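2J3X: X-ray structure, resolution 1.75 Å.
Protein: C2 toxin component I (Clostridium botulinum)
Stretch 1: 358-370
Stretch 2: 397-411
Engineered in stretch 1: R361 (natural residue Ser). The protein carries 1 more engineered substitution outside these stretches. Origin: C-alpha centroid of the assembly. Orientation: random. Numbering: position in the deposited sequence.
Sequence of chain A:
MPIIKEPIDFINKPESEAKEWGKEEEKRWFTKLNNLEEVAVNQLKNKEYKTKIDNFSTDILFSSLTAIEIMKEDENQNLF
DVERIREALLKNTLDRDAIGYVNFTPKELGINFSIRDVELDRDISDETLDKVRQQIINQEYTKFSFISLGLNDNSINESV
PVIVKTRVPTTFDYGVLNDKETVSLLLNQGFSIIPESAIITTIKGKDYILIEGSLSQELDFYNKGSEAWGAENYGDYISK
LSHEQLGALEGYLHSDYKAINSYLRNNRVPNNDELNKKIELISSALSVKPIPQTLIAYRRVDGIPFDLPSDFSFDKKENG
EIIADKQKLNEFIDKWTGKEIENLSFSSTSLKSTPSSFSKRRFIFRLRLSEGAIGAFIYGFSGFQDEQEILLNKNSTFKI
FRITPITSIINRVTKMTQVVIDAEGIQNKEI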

# COMPACT_ATOMS: atom_id res chain seq x y z
N PHE A 358 -6.60 -13.44 11.76
CA PHE A 358 -5.32 -12.73 11.90
C PHE A 358 -5.43 -11.25 12.21
O PHE A 358 -4.45 -10.55 12.22
N SER A 359 -6.62 -10.80 12.55
CA SER A 359 -6.90 -9.38 12.61
C SER A 359 -6.21 -8.63 13.74
O SER A 359 -5.97 -7.41 13.65
N LYS A 360 -5.79 -9.37 14.78
CA LYS A 360 -5.10 -8.73 15.89
C LYS A 360 -3.59 -8.82 15.78
O LYS A 360 -2.87 -8.46 16.74
N ARG A 361 -3.07 -9.29 14.65
CA ARG A 361 -1.62 -9.27 14.44
C ARG A 361 -1.25 -7.92 13.83
O ARG A 361 -1.84 -7.53 12.80
N ARG A 362 -0.31 -7.21 14.45
CA ARG A 362 -0.04 -5.77 14.14
C ARG A 362 0.89 -5.56 12.94
O ARG A 362 1.02 -4.43 12.44
N PHE A 363 1.59 -6.62 12.53
CA PHE A 363 2.66 -6.41 11.52
C PHE A 363 2.17 -7.00 10.18
O PHE A 363 2.16 -8.21 9.99
N ILE A 364 1.73 -6.11 9.29
CA ILE A 364 1.05 -6.56 8.08
C ILE A 364 2.05 -6.48 6.93
O ILE A 364 2.32 -5.41 6.45
N PHE A 365 2.58 -7.62 6.48
CA PHE A 365 3.46 -7.62 5.32
C PHE A 365 2.62 -7.49 4.08
O PHE A 365 1.71 -8.29 3.86
N ARG A 366 2.89 -6.41 3.33
CA ARG A 366 2.21 -6.14 2.05
C ARG A 366 3.30 -6.50 1.02
O ARG A 366 4.16 -5.71 0.68
N LEU A 367 3.27 -7.75 0.56
CA LEU A 367 4.39 -8.33 -0.19
C LEU A 367 4.12 -8.15 -1.68
O LEU A 367 3.09 -8.58 -2.16
N ARG A 368 5.06 -7.55 -2.40
CA ARG A 368 4.95 -7.55 -3.85
C ARG A 368 5.44 -8.88 -4.40
O ARG A 368 6.62 -9.22 -4.27
N LEU A 369 4.53 -9.63 -5.03
CA LEU A 369 4.91 -10.89 -5.66
C LEU A 369 5.16 -10.59 -7.11
O LEU A 369 4.23 -10.32 -7.82
N SER A 370 6.42 -10.62 -7.54
CA SER A 370 6.74 -10.18 -8.89
C SER A 370 6.50 -11.31 -9.90
O SER A 370 6.62 -12.48 -9.56
N THR A 397 12.95 -14.36 0.16
CA THR A 397 13.48 -13.29 0.95
C THR A 397 12.91 -11.99 0.40
O THR A 397 12.71 -11.86 -0.81
N PHE A 398 12.66 -11.05 1.30
CA PHE A 398 12.05 -9.75 0.97
C PHE A 398 12.86 -8.61 1.61
O PHE A 398 13.54 -8.80 2.61
N LYS A 399 12.81 -7.44 0.99
CA LYS A 399 13.43 -6.25 1.53
C LYS A 399 12.30 -5.25 1.77
O LYS A 399 11.51 -4.99 0.87
N ILE A 400 12.17 -4.75 3.01
CA ILE A 400 11.22 -3.73 3.34
C ILE A 400 11.64 -2.41 2.77
O ILE A 400 12.78 -1.98 2.98
N PHE A 401 10.72 -1.78 2.06
CA PHE A 401 11.05 -0.46 1.53
C PHE A 401 10.16 0.66 2.04
O PHE A 401 10.46 1.84 1.79
N ARG A 402 9.08 0.35 2.78
CA ARG A 402 8.33 1.42 3.43
C ARG A 402 7.42 0.77 4.46
O ARG A 402 7.01 -0.38 4.30
N ILE A 403 7.15 1.51 5.52
CA ILE A 403 6.32 1.04 6.61
C ILE A 403 5.42 2.18 6.94
O ILE A 403 5.86 3.30 7.29
N THR A 404 4.12 1.90 6.85
CA THR A 404 3.08 2.90 7.04
C THR A 404 2.21 2.61 8.27
O THR A 404 1.57 1.57 8.32
N PRO A 405 2.15 3.53 9.24
CA PRO A 405 1.25 3.24 10.42
C PRO A 405 -0.22 3.41 10.04
O PRO A 405 -0.57 4.30 9.24
N ILE A 406 -1.10 2.61 10.66
CA ILE A 406 -2.52 2.73 10.43
C ILE A 406 -3.22 2.45 11.73
O ILE A 406 -2.59 1.99 12.70
N THR A 407 -4.53 2.67 11.74
CA THR A 407 -5.31 2.24 12.88
C THR A 407 -6.32 1.25 12.37
O THR A 407 -7.31 1.70 11.75
N SER A 408 -6.15 -0.05 12.65
CA SER A 408 -7.08 -1.08 12.13
C SER A 408 -8.32 -1.17 13.03
O SER A 408 -8.21 -1.00 14.27
N ILE A 409 -9.47 -1.40 12.42
CA ILE A 409 -10.70 -1.51 13.20
C ILE A 409 -10.99 -2.96 13.41
O ILE A 409 -11.18 -3.70 12.43
N ILE A 410 -10.98 -3.41 14.68
CA ILE A 410 -11.01 -4.84 14.97
C ILE A 410 -12.46 -5.21 15.19
O ILE A 410 -12.93 -6.25 14.69
N ASN A 411 -13.18 -4.38 15.93
CA ASN A 411 -14.61 -4.61 16.16
C ASN A 411 -15.27 -3.33 16.61
O ASN A 411 -14.67 -2.27 16.57

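No direct hydrogen bond joins the two stretches, whose strands run at 118° between their N-to-C directions; the contact rests mainly on side-chain packing. F398 points toward stretch 1 with chi1 m. L367, also m, lays CD2 over one face of its ring, 3.8 Å from the F398 centroid, a CH-pi contact that pairs a flat aromatic surface with a branched aliphatic tip. At the ring's edge, L369 CD2 lies 4.2 Å from F398 CZ. I400 leaves its backbone sideways, yet its m, t conformation carries CD1 to 4.3 Å from F365 CE1, a looser apolar contact. F401, chi1 p, brings CZ to 3.2 Å from R368 NH2; the long, extended start of the arginine side chain lets its guanidinium reach the ring obliquely. R402 NH2 and R366 NH1 come within 4.3 Å despite like charge, and both guanidiniums are hydrogen-bonded elsewhere in the structure. Farther along, I406 points inward with chi1 p, and its CD1 meets I364 CD1 at 3.8 Å, two slender aliphatic ends filling a buried space. S408, chi1 t, is buried and points toward stretch 1; its small hydroxyl gives a polar partner to one water, which donates to S408 OG (2.6 Å from the water O) and to S359 O (2.7 Å), bridging the stretches. Finally I410, m, m, sets CD1 3.2 Å from S359 O and CG2 4.0 Å from K360 CG, packing against the type I turn F358 to R361.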

# COMPACT_ATOMS: atom_id res chain seq x y z
CB PHE A 358 -4.46 -12.96 10.67
CG PHE A 358 -4.27 -14.41 10.36
CD1 PHE A 358 -3.57 -15.22 11.24
CD2 PHE A 358 -4.79 -14.96 9.21
CE1 PHE A 358 -3.40 -16.57 10.95
CE2 PHE A 358 -4.63 -16.29 8.91
CZ PHE A 358 -3.94 -17.10 9.76
CB SER A 359 -8.42 -9.18 12.65
OG SER A 359 -8.97 -9.64 13.89
CB LYS A 360 -5.55 -9.35 17.22
CG LYS A 360 -7.04 -9.09 17.47
CD LYS A 360 -7.44 -9.64 18.82
CE LYS A 360 -8.95 -9.87 18.88
NZ LYS A 360 -9.30 -10.37 20.24
CB ARG A 361 -1.22 -10.39 13.50
CG ARG A 361 -1.53 -11.78 14.13
CD ARG A 361 -0.90 -12.79 13.25
NE ARG A 361 -1.14 -14.16 13.70
CZ ARG A 361 -0.69 -15.22 13.04
NH1 ARG A 361 0.01 -15.05 11.93
NH2 ARG A 361 -0.95 -16.45 13.50
CB ARG A 362 0.60 -5.11 15.39
CG ARG A 362 -0.35 -5.09 16.58
CD ARG A 362 0.43 -4.70 17.84
NE ARG A 362 -0.48 -4.55 18.99
CZ ARG A 362 -0.93 -5.55 19.75
NH1 ARG A 362 -0.59 -6.80 19.51
NH2 ARG A 362 -1.71 -5.27 20.76
CB PHE A 363 4.00 -7.01 12.00
CG PHE A 363 4.47 -6.42 13.31
CD1 PHE A 363 4.03 -6.97 14.54
CD2 PHE A 363 5.29 -5.31 13.33
CE1 PHE A 363 4.43 -6.43 15.78
CE2 PHE A 363 5.72 -4.72 14.58
CZ PHE A 363 5.28 -5.31 15.83
CB ILE A 364 -0.12 -5.63 7.75
CG1 ILE A 364 -1.10 -5.45 8.93
CG2 ILE A 364 -0.82 -6.10 6.43
CD1 ILE A 364 -1.87 -4.08 8.92
CB PHE A 365 4.32 -8.84 5.20
CG PHE A 365 5.53 -8.78 6.10
CD1 PHE A 365 6.68 -8.12 5.70
CD2 PHE A 365 5.48 -9.34 7.37
CE1 PHE A 365 7.83 -8.08 6.54
CE2 PHE A 365 6.62 -9.29 8.22
CZ PHE A 365 7.78 -8.64 7.78
CB ARG A 366 1.76 -4.65 2.04
CG ARG A 366 1.09 -4.28 0.66
CD ARG A 366 0.39 -2.96 0.75
NE ARG A 366 -0.17 -2.62 -0.58
CZ ARG A 366 0.36 -1.73 -1.43
NH1 ARG A 366 1.45 -1.04 -1.08
NH2 ARG A 366 -0.25 -1.51 -2.63
CB LEU A 367 4.48 -9.87 0.06
CG LEU A 367 4.72 -10.16 1.55
CD1 LEU A 367 4.64 -11.65 1.80
CD2 LEU A 367 6.09 -9.58 1.97
CB ARG A 368 5.74 -6.35 -4.44
CG ARG A 368 5.72 -6.36 -6.04
CD ARG A 368 6.66 -5.24 -6.55
NE ARG A 368 6.23 -3.96 -5.95
CZ ARG A 368 7.03 -2.95 -5.57
NH1 ARG A 368 8.33 -3.02 -5.71
NH2 ARG A 368 6.50 -1.85 -4.97
CB LEU A 369 3.77 -11.93 -5.53
CG LEU A 369 3.35 -12.17 -4.05
CD1 LEU A 369 2.28 -13.34 -3.96
CD2 LEU A 369 4.56 -12.44 -3.11
CB SER A 370 8.22 -9.74 -8.95
OG SER A 370 8.45 -8.58 -8.13
CB THR A 397 15.03 -13.29 0.81
OG1 THR A 397 15.52 -14.62 1.18
CG2 THR A 397 15.67 -12.24 1.65
CB PHE A 398 10.59 -9.68 1.48
CG PHE A 398 9.67 -10.58 0.74
CD1 PHE A 398 9.07 -10.15 -0.47
CD2 PHE A 398 9.42 -11.88 1.22
CE1 PHE A 398 8.18 -11.00 -1.19
CE2 PHE A 398 8.60 -12.75 0.48
CZ PHE A 398 7.98 -12.32 -0.70
CB LYS A 399 14.43 -5.64 0.52
CG LYS A 399 15.12 -4.41 1.07
CD LYS A 399 16.45 -4.16 0.25
CE LYS A 399 16.90 -2.70 0.33
NZ LYS A 399 17.82 -2.36 1.49
CB ILE A 400 11.15 -3.56 4.91
CG1 ILE A 400 10.74 -4.95 5.46
CG2 ILE A 400 10.18 -2.47 5.29
CD1 ILE A 400 10.78 -5.02 7.07
CB PHE A 401 11.15 -0.54 -0.03
CG PHE A 401 9.82 -0.76 -0.70
CD1 PHE A 401 8.94 0.37 -0.96
CD2 PHE A 401 9.41 -2.05 -1.07
CE1 PHE A 401 7.66 0.16 -1.58
CE2 PHE A 401 8.12 -2.26 -1.69
CZ PHE A 401 7.26 -1.17 -1.91
CB ARG A 402 7.44 2.14 2.38
CG ARG A 402 6.68 3.35 2.95
CD ARG A 402 5.89 4.06 1.80
NE ARG A 402 4.78 3.20 1.33
CZ ARG A 402 3.65 3.63 0.75
NH1 ARG A 402 3.47 4.94 0.48
NH2 ARG A 402 2.67 2.75 0.47
CB ILE A 403 7.17 0.66 7.88
CG1 ILE A 403 8.10 -0.48 7.53
CG2 ILE A 403 6.21 0.18 9.02
CD1 ILE A 403 9.29 -0.59 8.54
CB THR A 404 2.15 2.89 5.81
OG1 THR A 404 2.95 3.23 4.64
CG2 THR A 404 1.11 3.97 5.99
CB PRO A 405 1.59 4.38 11.42
CG PRO A 405 2.75 5.10 10.84
CD PRO A 405 2.80 4.83 9.34
CB ILE A 406 -3.02 1.70 9.39
CG1 ILE A 406 -2.81 0.24 9.89
CG2 ILE A 406 -2.33 1.92 8.01
CD1 ILE A 406 -3.67 -0.79 9.13
CB THR A 407 -6.06 3.45 13.48
OG1 THR A 407 -5.14 4.50 13.83
CG2 THR A 407 -6.89 3.05 14.69
CB SER A 408 -6.42 -2.44 12.08
OG SER A 408 -7.24 -3.45 11.46
CB ILE A 409 -11.87 -0.79 12.48
CG1 ILE A 409 -11.65 0.72 12.51
CG2 ILE A 409 -13.16 -1.13 13.19
CD1 ILE A 409 -11.25 1.28 11.24
CB ILE A 410 -10.14 -5.24 16.24
CG1 ILE A 410 -8.71 -4.64 16.16
CG2 ILE A 410 -10.08 -6.73 16.43
CD1 ILE A 410 -7.83 -5.09 14.96
CB ASN A 411 -14.84 -5.78 17.14
CG ASN A 411 -14.27 -5.50 18.54
OD1 ASN A 411 -14.46 -4.42 19.09
ND2 ASN A 411 -13.53 -6.47 19.07
O HOH W 1 -7.29 -6.00 11.81